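Local coordinates for protein pullulanase (Klebsiella oxytoca, PDB 2YOC) that hydrolyses alpha-1,6-glucosidic linkages in pullulan and related branched dextrins, and is a membrane-binding enzyme exported by a type 2 secretion system, at residues 1003-1014 / 1041-1049; 412-422 / 860-871. One frame throughout, in Å; residues are numbered along the deposited sequence.

Interaction 1 (1003-1014 / 1041-1049); sequences AAPESRTLNEFA and DGTVTLPAW
Arg1008 with Leu1046 and Leu1010 with Val1044 are the two hydrogen-bonded pairs of a short antiparallel match, with the non-hydrogen-bonded pair Thr1009 and Thr1045 between them. Each hydrogen-bonded pair is closed by two backbone bonds; Leu1010 N gives to Val1044 O at 2.7 Å, and Val1044 N returns to Leu1010 O at 3.0 Å.

Apolar packing gathers on the face bearing Leu1010, Val1044 and Leu1046. Leu1010 CD1 meets Leu1046 CD1 at 3.5 Å, and Leu1010 CB sits 3.7 Å from Val1044 CB. On the other face the side chains of Thr1009 and Thr1045 run alongside each other, Thr1045 CG2 near Thr1009 OG1.

Beyond the strands, the indole of Trp1049 lies against the backbone of Ala1003 to Pro1005, with Ala1004 over one face. Its CG is anti to the carbonyl carbon (chi1 -48°), which carries the ring across that loop; Ala1004 O stands 3.5 Å above the ring plane, toward its rim. A weak bond from Trp1049 N to the same oxygen adds a polar tie.

Arg1008 turns its guanidinium away to Ala973 O and Asn1002. Strand 1037-1038 pairs with the far edge of 1044-1046, completing a small three-stranded antiparallel sheet in the pullulanase-type C-terminal region.

Interaction 2 (412-422 / 860-871); sequences MTIHESHIRDL and IAFDQQGSELLR
Strands 413-417 and 860-864 run parallel, 4.7 Å apart at closest approach and 18° from exact alignment, with backbone bonds alternating in direction: Ile414 N to Ala861 O and Glu416 N to Asp863 O are nearly straight, whereas those from Ala861 N and Asp863 N are weak. Gln865 N extends the pairing to Glu416 O.

On one face, Ile414 CD1 reaches the edge of the Phe862 ring, 3.8 Å from CD2. Glu416, its CG anti to the backbone N (chi1 -177°), runs extended past the same ring and sets OE2 at its edge, 3.5 Å from CZ, with the carboxylate turned 79° to the ring; OE2 is also bonded to His821. On the opposite face the His415 imidazole packs its ring face against Gln865 CA, 3.8 Å from the ring centroid, a CH-pi contact, while Glu868 OE1 stands at the ring's edge and Glu868 OE2 is hydrogen-bonded to His450.

Farther on, Arg871 and Asp421 form a salt bridge whose hydrogen bond, NH2 to OD2, is 3.1 Å and nearly straight. The oxygen lies in the guanidinium plane, but the donor comes from above the carboxylate. Arg871 NH1 binds Gln865 O, giving the guanidinium a second hold, and Tyr543 takes Asp421 OD1.

These are the first and last strands of the parallel eight-stranded barrel, so their pairing closes it; strand 461-464 flanks 413-417, and helices 840-855 and 927-945 pack outside.

How the interactions relate
Interaction 2 joins segments more than 400 residues apart, and every residue touching across it is buried, as befits the seam of a closed barrel. Interaction 1 pairs segments 27 residues apart at their closest ends in a small sheet, one face mainly apolar and buried, the other largely exposed; the centre of the contact is about 43 Å from the centre of the chain. Both rest on backbone pairing, antiparallel in the first and parallel in the second. The chemistry then diverges: the hydrogen bonds across 1003-1014 / 1041-1049 join backbone atoms alone, whereas 412-422 / 860-871 adds a salt bridge and a CH-pi contact. The contacts share no elements, and their nearest atoms remain about 12 Å apart.

Interaction 1 (1003-1014 / 1041-1049)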
loop_
_atom_site.group_PDB
_atom_site.type_symbol
_atom_site.label_atom_id
_atom_site.label_comp_id
_atom_site.label_asym_id
_atom_site.label_seq_id
_atom_site.Cartn_x
_atom_site.Cartn_y
_atom_site.Cartn_z
ATOM N N ALA B 1003 -23.076 -16.845 -1.878
ATOM C CA ALA B 1003 -23.326 -16.650 -0.466
ATOM C C ALA B 1003 -24.058 -15.314 -0.265
ATOM O O ALA B 1003 -23.645 -14.478 0.549
ATOM C CB ALA B 1003 -22.001 -16.664 0.273
ATOM N N ALA B 1004 -25.170 -15.134 -1.006
ATOM C CA ALA B 1004 -25.997 -13.921 -1.012
ATOM C C ALA B 1004 -27.501 -14.258 -1.050
ATOM O O ALA B 1004 -27.862 -15.277 -1.651
ATOM C CB ALA B 1004 -25.629 -13.064 -2.221
ATOM N N PRO B 1005 -28.400 -13.414 -0.470
ATOM C CA PRO B 1005 -29.837 -13.744 -0.523
ATOM C C PRO B 1005 -30.482 -13.458 -1.876
ATOM O O PRO B 1005 -31.559 -13.987 -2.154
ATOM C CB PRO B 1005 -30.440 -12.912 0.611
ATOM C CG PRO B 1005 -29.536 -11.729 0.722
ATOM C CD PRO B 1005 -28.162 -12.155 0.271
ATOM N N GLU B 1006 -29.830 -12.626 -2.721
ATOM C CA GLU B 1006 -30.294 -12.301 -4.079
ATOM C C GLU B 1006 -29.683 -13.314 -5.084
ATOM O O GLU B 1006 -28.540 -13.745 -4.913
ATOM C CB GLU B 1006 -29.986 -10.812 -4.457
ATOM C CG GLU B 1006 -28.514 -10.373 -4.351
ATOM C CD GLU B 1006 -28.115 -8.932 -4.677
ATOM O OE1 GLU B 1006 -28.588 -8.386 -5.705
ATOM O OE2 GLU B 1006 -27.265 -8.376 -3.935
ATOM N N SER B 1007 -30.448 -13.730 -6.089
ATOM C CA SER B 1007 -29.892 -14.651 -7.077
ATOM C C SER B 1007 -28.940 -13.864 -8.005
ATOM O O SER B 1007 -29.156 -12.670 -8.246
ATOM C CB SER B 1007 -30.997 -15.363 -7.850
ATOM O OG SER B 1007 -31.076 -14.915 -9.190
ATOM N N ARG B 1008 -27.874 -14.514 -8.482
ATOM C CA ARG B 1008 -26.869 -13.836 -9.296
ATOM C C ARG B 1008 -26.696 -14.351 -10.701
ATOM O O ARG B 1008 -27.222 -15.413 -11.040
ATOM C CB ARG B 1008 -25.527 -13.793 -8.558
ATOM C CG ARG B 1008 -25.233 -12.453 -7.910
ATOM C CD ARG B 1008 -26.017 -12.221 -6.625
ATOM N NE ARG B 1008 -25.589 -10.999 -5.949
ATOM C CZ ARG B 1008 -24.533 -10.920 -5.145
ATOM N NH1 ARG B 1008 -23.774 -11.991 -4.925
ATOM N NH2 ARG B 1008 -24.213 -9.764 -4.571
ATOM N N THR B 1009 -25.972 -13.574 -11.539
ATOM C CA THR B 1009 -25.741 -13.926 -12.940
ATOM C C THR B 1009 -24.249 -13.984 -13.330
ATOM O O THR B 1009 -23.417 -13.220 -12.811
ATOM C CB THR B 1009 -26.675 -13.137 -13.865
ATOM O OG1 THR B 1009 -27.960 -13.018 -13.248
ATOM C CG2 THR B 1009 -26.867 -13.817 -15.196
ATOM N N LEU B 1010 -23.919 -14.940 -14.213
ATOM C CA LEU B 1010 -22.560 -15.199 -14.663
ATOM C C LEU B 1010 -22.453 -15.132 -16.158
ATOM O O LEU B 1010 -22.748 -16.107 -16.865
ATOM C CB LEU B 1010 -22.056 -16.562 -14.138
ATOM C CG LEU B 1010 -21.269 -16.563 -12.828
ATOM C CD1 LEU B 1010 -22.172 -16.389 -11.637
ATOM C CD2 LEU B 1010 -20.526 -17.863 -12.660
ATOM N N ASN B 1011 -22.006 -13.965 -16.638
ATOM C CA ASN B 1011 -21.799 -13.677 -18.061
ATOM C C ASN B 1011 -20.315 -13.792 -18.439
ATOM O O ASN B 1011 -19.955 -13.660 -19.618
ATOM C CB ASN B 1011 -22.367 -12.305 -18.442
ATOM C CG ASN B 1011 -23.703 -11.926 -17.829
ATOM O OD1 ASN B 1011 -24.527 -12.754 -17.409
ATOM N ND2 ASN B 1011 -23.907 -10.632 -17.722
ATOM N N GLU B 1012 -19.463 -14.058 -17.417
ATOM C CA GLU B 1012 -18.013 -14.243 -17.531
ATOM C C GLU B 1012 -17.692 -15.304 -18.616
ATOM O O GLU B 1012 -16.869 -15.065 -19.505
ATOM C CB GLU B 1012 -17.427 -14.658 -16.169
ATOM C CG GLU B 1012 -17.153 -13.514 -15.200
ATOM C CD GLU B 1012 -18.055 -13.368 -13.985
ATOM O OE1 GLU B 1012 -18.914 -14.250 -13.764
ATOM O OE2 GLU B 1012 -17.875 -12.379 -13.236
ATOM N N PHE B 1013 -18.410 -16.445 -18.569
ATOM C CA PHE B 1013 -18.219 -17.579 -19.473
ATOM C C PHE B 1013 -19.072 -17.478 -20.711
ATOM O O PHE B 1013 -19.776 -18.419 -21.106
ATOM C CB PHE B 1013 -18.370 -18.909 -18.713
ATOM C CG PHE B 1013 -17.669 -18.863 -17.379
ATOM C CD1 PHE B 1013 -16.279 -18.825 -17.304
ATOM C CD2 PHE B 1013 -18.395 -18.774 -16.201
ATOM C CE1 PHE B 1013 -15.630 -18.727 -16.072
ATOM C CE2 PHE B 1013 -17.745 -18.675 -14.968
ATOM C CZ PHE B 1013 -16.368 -18.658 -14.911
ATOM N N ALA B 1014 -18.970 -16.297 -21.335
ATOM C CA ALA B 1014 -19.655 -15.880 -22.554
ATOM C C ALA B 1014 -19.378 -16.870 -23.690
ATOM O O ALA B 1014 -18.229 -17.010 -24.129
ATOM C CB ALA B 1014 -19.195 -14.475 -22.942
ATOM N N ASP B 1041 -26.469 -19.739 -24.504
ATOM C CA ASP B 1041 -25.514 -18.653 -24.732
ATOM C C ASP B 1041 -24.403 -18.519 -23.664
ATOM O O ASP B 1041 -23.744 -17.478 -23.606
ATOM C CB ASP B 1041 -26.254 -17.327 -24.975
ATOM C CG ASP B 1041 -27.013 -16.807 -23.776
ATOM O OD1 ASP B 1041 -26.396 -16.128 -22.943
ATOM O OD2 ASP B 1041 -28.240 -17.042 -23.699
ATOM N N GLY B 1042 -24.194 -19.567 -22.865
ATOM C CA GLY B 1042 -23.161 -19.613 -21.829
ATOM C C GLY B 1042 -23.399 -18.775 -20.581
ATOM O O GLY B 1042 -22.469 -18.595 -19.778
ATOM N N THR B 1043 -24.636 -18.244 -20.399
ATOM C CA THR B 1043 -24.966 -17.446 -19.223
ATOM C C THR B 1043 -25.489 -18.318 -18.125
ATOM O O THR B 1043 -26.348 -19.172 -18.360
ATOM C CB THR B 1043 -25.843 -16.242 -19.526
ATOM O OG1 THR B 1043 -26.791 -16.588 -20.509
ATOM C CG2 THR B 1043 -25.050 -15.037 -19.987
ATOM N N VAL B 1044 -24.935 -18.123 -16.917
ATOM C CA VAL B 1044 -25.301 -18.896 -15.738
ATOM C C VAL B 1044 -26.101 -18.050 -14.762
ATOM O O VAL B 1044 -25.682 -16.942 -14.410
ATOM C CB VAL B 1044 -24.078 -19.562 -15.057
ATOM C CG1 VAL B 1044 -24.508 -20.610 -14.035
ATOM C CG2 VAL B 1044 -23.141 -20.183 -16.089
ATOM N N THR B 1045 -27.264 -18.574 -14.334
ATOM C CA THR B 1045 -28.091 -17.934 -13.317
ATOM C C THR B 1045 -27.961 -18.799 -12.084
ATOM O O THR B 1045 -28.277 -19.995 -12.113
ATOM C CB THR B 1045 -29.553 -17.755 -13.728
ATOM O OG1 THR B 1045 -29.683 -17.788 -15.144
ATOM C CG2 THR B 1045 -30.140 -16.477 -13.179
ATOM N N LEU B 1046 -27.431 -18.199 -11.021
ATOM C CA LEU B 1046 -27.214 -18.852 -9.745
ATOM C C LEU B 1046 -28.239 -18.421 -8.707
ATOM O O LEU B 1046 -28.191 -17.270 -8.252
ATOM C CB LEU B 1046 -25.826 -18.511 -9.198
ATOM C CG LEU B 1046 -24.611 -19.086 -9.849
ATOM C CD1 LEU B 1046 -23.400 -18.534 -9.164
ATOM C CD2 LEU B 1046 -24.572 -20.585 -9.709
ATOM N N PRO B 1047 -29.088 -19.358 -8.230
ATOM C CA PRO B 1047 -30.022 -19.032 -7.134
ATOM C C PRO B 1047 -29.303 -18.597 -5.846
ATOM O O PRO B 1047 -28.090 -18.785 -5.717
ATOM C CB PRO B 1047 -30.759 -20.359 -6.905
ATOM C CG PRO B 1047 -30.618 -21.092 -8.169
ATOM C CD PRO B 1047 -29.255 -20.757 -8.657
ATOM N N ALA B 1048 -30.047 -17.995 -4.904
ATOM C CA ALA B 1048 -29.518 -17.564 -3.607
ATOM C C ALA B 1048 -29.079 -18.769 -2.791
ATOM O O ALA B 1048 -29.709 -19.826 -2.883
ATOM C CB ALA B 1048 -30.586 -16.820 -2.849
ATOM N N TRP B 1049 -27.997 -18.597 -1.991
ATOM C CA TRP B 1049 -27.379 -19.594 -1.105
ATOM C C TRP B 1049 -27.160 -20.906 -1.837
ATOM O O TRP B 1049 -27.666 -21.961 -1.453
ATOM C CB TRP B 1049 -28.158 -19.737 0.203
ATOM C CG TRP B 1049 -28.453 -18.404 0.813
ATOM C CD1 TRP B 1049 -29.622 -17.713 0.735
ATOM C CD2 TRP B 1049 -27.510 -17.527 1.440
ATOM N NE1 TRP B 1049 -29.487 -16.486 1.337
ATOM C CE2 TRP B 1049 -28.199 -16.345 1.778
ATOM C CE3 TRP B 1049 -26.160 -17.642 1.784
ATOM C CZ2 TRP B 1049 -27.584 -15.285 2.448
ATOM C CZ3 TRP B 1049 -25.559 -16.605 2.476
ATOM C CH2 TRP B 1049 -26.267 -15.436 2.790
#

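Interaction 2 (412-422 / 860-871)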
loop_
_atom_site.group_PDB
_atom_site.type_symbol
_atom_site.label_atom_id
_atom_site.label_comp_id
_atom_site.label_asym_id
_atom_site.label_seq_id
_atom_site.Cartn_x
_atom_site.Cartn_y
_atom_site.Cartn_z
HETATM N N MSE B 412 -7.026 -35.617 0.803
HETATM C CA MSE B 412 -7.337 -35.731 2.237
HETATM C C MSE B 412 -8.555 -34.920 2.689
HETATM O O MSE B 412 -8.557 -33.690 2.588
HETATM C CB MSE B 412 -6.104 -35.379 3.079
HETATM C CG MSE B 412 -6.099 -35.977 4.478
HETATM SE SE MSE B 412 -4.476 -35.469 5.486
HETATM C CE MSE B 412 -3.181 -36.670 4.586
ATOM N N THR B 413 -9.589 -35.638 3.198
ATOM C CA THR B 413 -10.850 -35.080 3.704
ATOM C C THR B 413 -11.083 -35.629 5.126
ATOM O O THR B 413 -11.569 -36.752 5.301
ATOM C CB THR B 413 -11.962 -35.354 2.671
ATOM O OG1 THR B 413 -11.654 -34.608 1.506
ATOM C CG2 THR B 413 -13.314 -34.917 3.132
ATOM N N ILE B 414 -10.682 -34.838 6.126
ATOM C CA ILE B 414 -10.669 -35.187 7.564
ATOM C C ILE B 414 -11.972 -34.920 8.291
ATOM O O ILE B 414 -12.573 -33.858 8.111
ATOM C CB ILE B 414 -9.469 -34.527 8.320
ATOM C CG1 ILE B 414 -8.172 -34.623 7.517
ATOM C CG2 ILE B 414 -9.278 -35.148 9.689
ATOM C CD1 ILE B 414 -7.108 -33.634 7.973
ATOM N N HIS B 415 -12.361 -35.888 9.158
ATOM C CA HIS B 415 -13.520 -35.910 10.034
ATOM C C HIS B 415 -12.931 -36.093 11.432
ATOM O O HIS B 415 -12.483 -37.192 11.768
ATOM C CB HIS B 415 -14.419 -37.113 9.680
ATOM C CG HIS B 415 -15.825 -37.012 10.199
ATOM N ND1 HIS B 415 -16.754 -36.166 9.604
ATOM C CD2 HIS B 415 -16.427 -37.672 11.219
ATOM C CE1 HIS B 415 -17.879 -36.329 10.281
ATOM N NE2 HIS B 415 -17.738 -37.230 11.256
ATOM N N GLU B 416 -12.864 -35.010 12.210
ATOM C CA GLU B 416 -12.284 -34.994 13.556
ATOM C C GLU B 416 -13.316 -35.473 14.574
ATOM O O GLU B 416 -14.244 -34.736 14.950
ATOM C CB GLU B 416 -11.776 -33.585 13.884
ATOM C CG GLU B 416 -11.085 -33.433 15.220
ATOM C CD GLU B 416 -11.081 -32.023 15.780
ATOM O OE1 GLU B 416 -12.179 -31.435 15.950
ATOM O OE2 GLU B 416 -9.974 -31.527 16.099
ATOM N N SER B 417 -13.123 -36.699 15.040
ATOM C CA SER B 417 -14.002 -37.413 15.969
ATOM C C SER B 417 -13.401 -37.617 17.386
ATOM O O SER B 417 -12.186 -37.456 17.576
ATOM C CB SER B 417 -14.388 -38.756 15.354
ATOM O OG SER B 417 -14.304 -38.700 13.935
ATOM N N HIS B 418 -14.280 -37.952 18.377
ATOM C CA HIS B 418 -13.967 -38.226 19.788
ATOM C C HIS B 418 -14.708 -39.512 20.178
ATOM O O HIS B 418 -15.872 -39.677 19.798
ATOM C CB HIS B 418 -14.388 -37.039 20.677
ATOM C CG HIS B 418 -14.107 -37.199 22.151
ATOM N ND1 HIS B 418 -14.953 -37.922 22.975
ATOM C CD2 HIS B 418 -13.109 -36.678 22.909
ATOM C CE1 HIS B 418 -14.436 -37.839 24.192
ATOM N NE2 HIS B 418 -13.334 -37.095 24.205
ATOM N N ILE B 419 -14.035 -40.423 20.933
ATOM C CA ILE B 419 -14.569 -41.743 21.323
ATOM C C ILE B 419 -15.942 -41.733 21.994
ATOM O O ILE B 419 -16.780 -42.573 21.668
ATOM C CB ILE B 419 -13.505 -42.658 22.001
ATOM C CG1 ILE B 419 -12.206 -42.811 21.143
ATOM C CG2 ILE B 419 -14.056 -44.017 22.442
ATOM C CD1 ILE B 419 -12.359 -43.255 19.711
ATOM N N ARG B 420 -16.189 -40.764 22.883
ATOM C CA ARG B 420 -17.485 -40.642 23.545
ATOM C C ARG B 420 -18.471 -39.974 22.590
ATOM O O ARG B 420 -19.531 -40.542 22.312
ATOM C CB ARG B 420 -17.380 -39.915 24.891
ATOM C CG ARG B 420 -16.716 -40.782 25.958
ATOM C CD ARG B 420 -17.156 -40.430 27.367
ATOM N NE ARG B 420 -18.594 -40.632 27.568
ATOM C CZ ARG B 420 -19.134 -41.719 28.103
ATOM N NH1 ARG B 420 -18.363 -42.720 28.511
ATOM N NH2 ARG B 420 -20.449 -41.813 28.242
ATOM N N ASP B 421 -18.069 -38.839 21.985
ATOM C CA ASP B 421 -18.874 -38.111 20.999
ATOM C C ASP B 421 -19.509 -39.041 19.923
ATOM O O ASP B 421 -20.642 -38.797 19.494
ATOM C CB ASP B 421 -18.031 -36.997 20.329
ATOM C CG ASP B 421 -17.737 -35.770 21.183
ATOM O OD1 ASP B 421 -18.307 -35.663 22.281
ATOM O OD2 ASP B 421 -16.946 -34.900 20.733
ATOM N N LEU B 422 -18.789 -40.117 19.527
ATOM C CA LEU B 422 -19.244 -41.075 18.515
ATOM C C LEU B 422 -20.347 -42.031 18.996
ATOM O O LEU B 422 -21.413 -42.092 18.371
ATOM C CB LEU B 422 -18.062 -41.889 17.935
ATOM C CG LEU B 422 -17.050 -41.169 17.069
ATOM C CD1 LEU B 422 -15.875 -42.040 16.820
ATOM C CD2 LEU B 422 -17.630 -40.804 15.750
ATOM N N ILE B 860 -6.067 -28.851 2.117
ATOM C CA ILE B 860 -6.620 -30.042 2.747
ATOM C C ILE B 860 -7.906 -29.718 3.531
ATOM O O ILE B 860 -7.947 -28.790 4.327
ATOM C CB ILE B 860 -5.546 -30.789 3.555
ATOM C CG1 ILE B 860 -4.485 -31.366 2.571
ATOM C CG2 ILE B 860 -6.157 -31.883 4.460
ATOM C CD1 ILE B 860 -3.174 -31.779 3.164
ATOM N N ALA B 861 -8.975 -30.457 3.233
ATOM C CA ALA B 861 -10.285 -30.301 3.844
ATOM C C ALA B 861 -10.324 -30.987 5.189
ATOM O O ALA B 861 -10.044 -32.180 5.290
ATOM C CB ALA B 861 -11.345 -30.874 2.927
ATOM N N PHE B 862 -10.638 -30.218 6.223
ATOM C CA PHE B 862 -10.780 -30.674 7.598
ATOM C C PHE B 862 -12.108 -30.165 8.094
ATOM O O PHE B 862 -12.533 -29.057 7.761
ATOM C CB PHE B 862 -9.670 -30.085 8.466
ATOM C CG PHE B 862 -9.677 -30.436 9.941
ATOM C CD1 PHE B 862 -10.512 -29.766 10.829
ATOM C CD2 PHE B 862 -8.769 -31.350 10.459
ATOM C CE1 PHE B 862 -10.495 -30.070 12.186
ATOM C CE2 PHE B 862 -8.761 -31.654 11.816
ATOM C CZ PHE B 862 -9.619 -31.008 12.665
ATOM N N ASP B 863 -12.744 -30.968 8.925
ATOM C CA ASP B 863 -14.005 -30.626 9.528
ATOM C C ASP B 863 -14.284 -31.434 10.787
ATOM O O ASP B 863 -13.831 -32.578 10.939
ATOM C CB ASP B 863 -15.155 -30.785 8.526
ATOM C CG ASP B 863 -16.488 -30.264 9.034
ATOM O OD1 ASP B 863 -16.488 -29.261 9.838
ATOM O OD2 ASP B 863 -17.521 -30.848 8.654
ATOM N N GLN B 864 -15.075 -30.818 11.688
ATOM C CA GLN B 864 -15.500 -31.379 12.952
ATOM C C GLN B 864 -16.565 -32.445 12.715
ATOM O O GLN B 864 -17.483 -32.252 11.908
ATOM C CB GLN B 864 -16.074 -30.253 13.810
ATOM C CG GLN B 864 -16.446 -30.716 15.196
ATOM C CD GLN B 864 -17.114 -29.650 15.999
ATOM O OE1 GLN B 864 -17.816 -28.771 15.475
ATOM N NE2 GLN B 864 -16.939 -29.742 17.307
ATOM N N GLN B 865 -16.473 -33.550 13.457
ATOM C CA GLN B 865 -17.515 -34.571 13.421
ATOM C C GLN B 865 -18.820 -33.867 13.852
ATOM O O GLN B 865 -18.816 -33.112 14.823
ATOM C CB GLN B 865 -17.161 -35.724 14.383
ATOM C CG GLN B 865 -18.349 -36.423 15.038
ATOM C CD GLN B 865 -18.043 -36.958 16.415
ATOM O OE1 GLN B 865 -17.103 -36.536 17.101
ATOM N NE2 GLN B 865 -18.882 -37.869 16.864
ATOM N N GLY B 866 -19.883 -34.082 13.084
ATOM C CA GLY B 866 -21.216 -33.547 13.350
ATOM C C GLY B 866 -21.658 -32.379 12.491
ATOM O O GLY B 866 -22.842 -32.042 12.508
ATOM N N SER B 867 -20.729 -31.726 11.746
ATOM C CA SER B 867 -21.074 -30.564 10.902
ATOM C C SER B 867 -22.101 -30.890 9.831
ATOM O O SER B 867 -22.934 -30.035 9.505
ATOM C CB SER B 867 -19.838 -29.919 10.302
ATOM O OG SER B 867 -18.966 -29.531 11.345
ATOM N N GLU B 868 -22.094 -32.170 9.376
ATOM C CA GLU B 868 -23.027 -32.759 8.415
ATOM C C GLU B 868 -24.432 -32.931 9.039
ATOM O O GLU B 868 -25.380 -33.253 8.320
ATOM C CB GLU B 868 -22.480 -34.127 7.922
ATOM C CG GLU B 868 -22.641 -35.315 8.875
ATOM C CD GLU B 868 -21.727 -35.413 10.085
ATOM O OE1 GLU B 868 -20.876 -34.512 10.257
ATOM O OE2 GLU B 868 -21.824 -36.416 10.831
ATOM N N LEU B 869 -24.536 -32.795 10.390
ATOM C CA LEU B 869 -25.755 -32.929 11.183
ATOM C C LEU B 869 -25.989 -31.642 11.962
ATOM O O LEU B 869 -26.470 -31.673 13.095
ATOM C CB LEU B 869 -25.678 -34.143 12.129
ATOM C CG LEU B 869 -25.331 -35.514 11.495
ATOM C CD1 LEU B 869 -25.181 -36.588 12.550
ATOM C CD2 LEU B 869 -26.327 -35.927 10.423
ATOM N N LEU B 870 -25.618 -30.494 11.364
ATOM C CA LEU B 870 -25.799 -29.144 11.916
ATOM C C LEU B 870 -25.424 -29.034 13.397
ATOM O O LEU B 870 -26.021 -28.240 14.129
ATOM C CB LEU B 870 -27.265 -28.696 11.683
ATOM C CG LEU B 870 -27.782 -28.813 10.252
ATOM C CD1 LEU B 870 -29.269 -28.780 10.210
ATOM C CD2 LEU B 870 -27.220 -27.720 9.379
ATOM N N ARG B 871 -24.435 -29.841 13.836
ATOM C CA ARG B 871 -24.001 -29.938 15.231
ATOM C C ARG B 871 -23.987 -28.631 15.957
ATOM O O ARG B 871 -23.469 -27.628 15.450
ATOM C CB ARG B 871 -22.652 -30.663 15.396
ATOM C CG ARG B 871 -22.331 -31.065 16.835
ATOM C CD ARG B 871 -20.922 -31.589 16.954
ATOM N NE ARG B 871 -20.597 -32.026 18.312
ATOM C CZ ARG B 871 -19.505 -32.713 18.627
ATOM N NH1 ARG B 871 -18.641 -33.067 17.682
ATOM N NH2 ARG B 871 -19.294 -33.095 19.876
#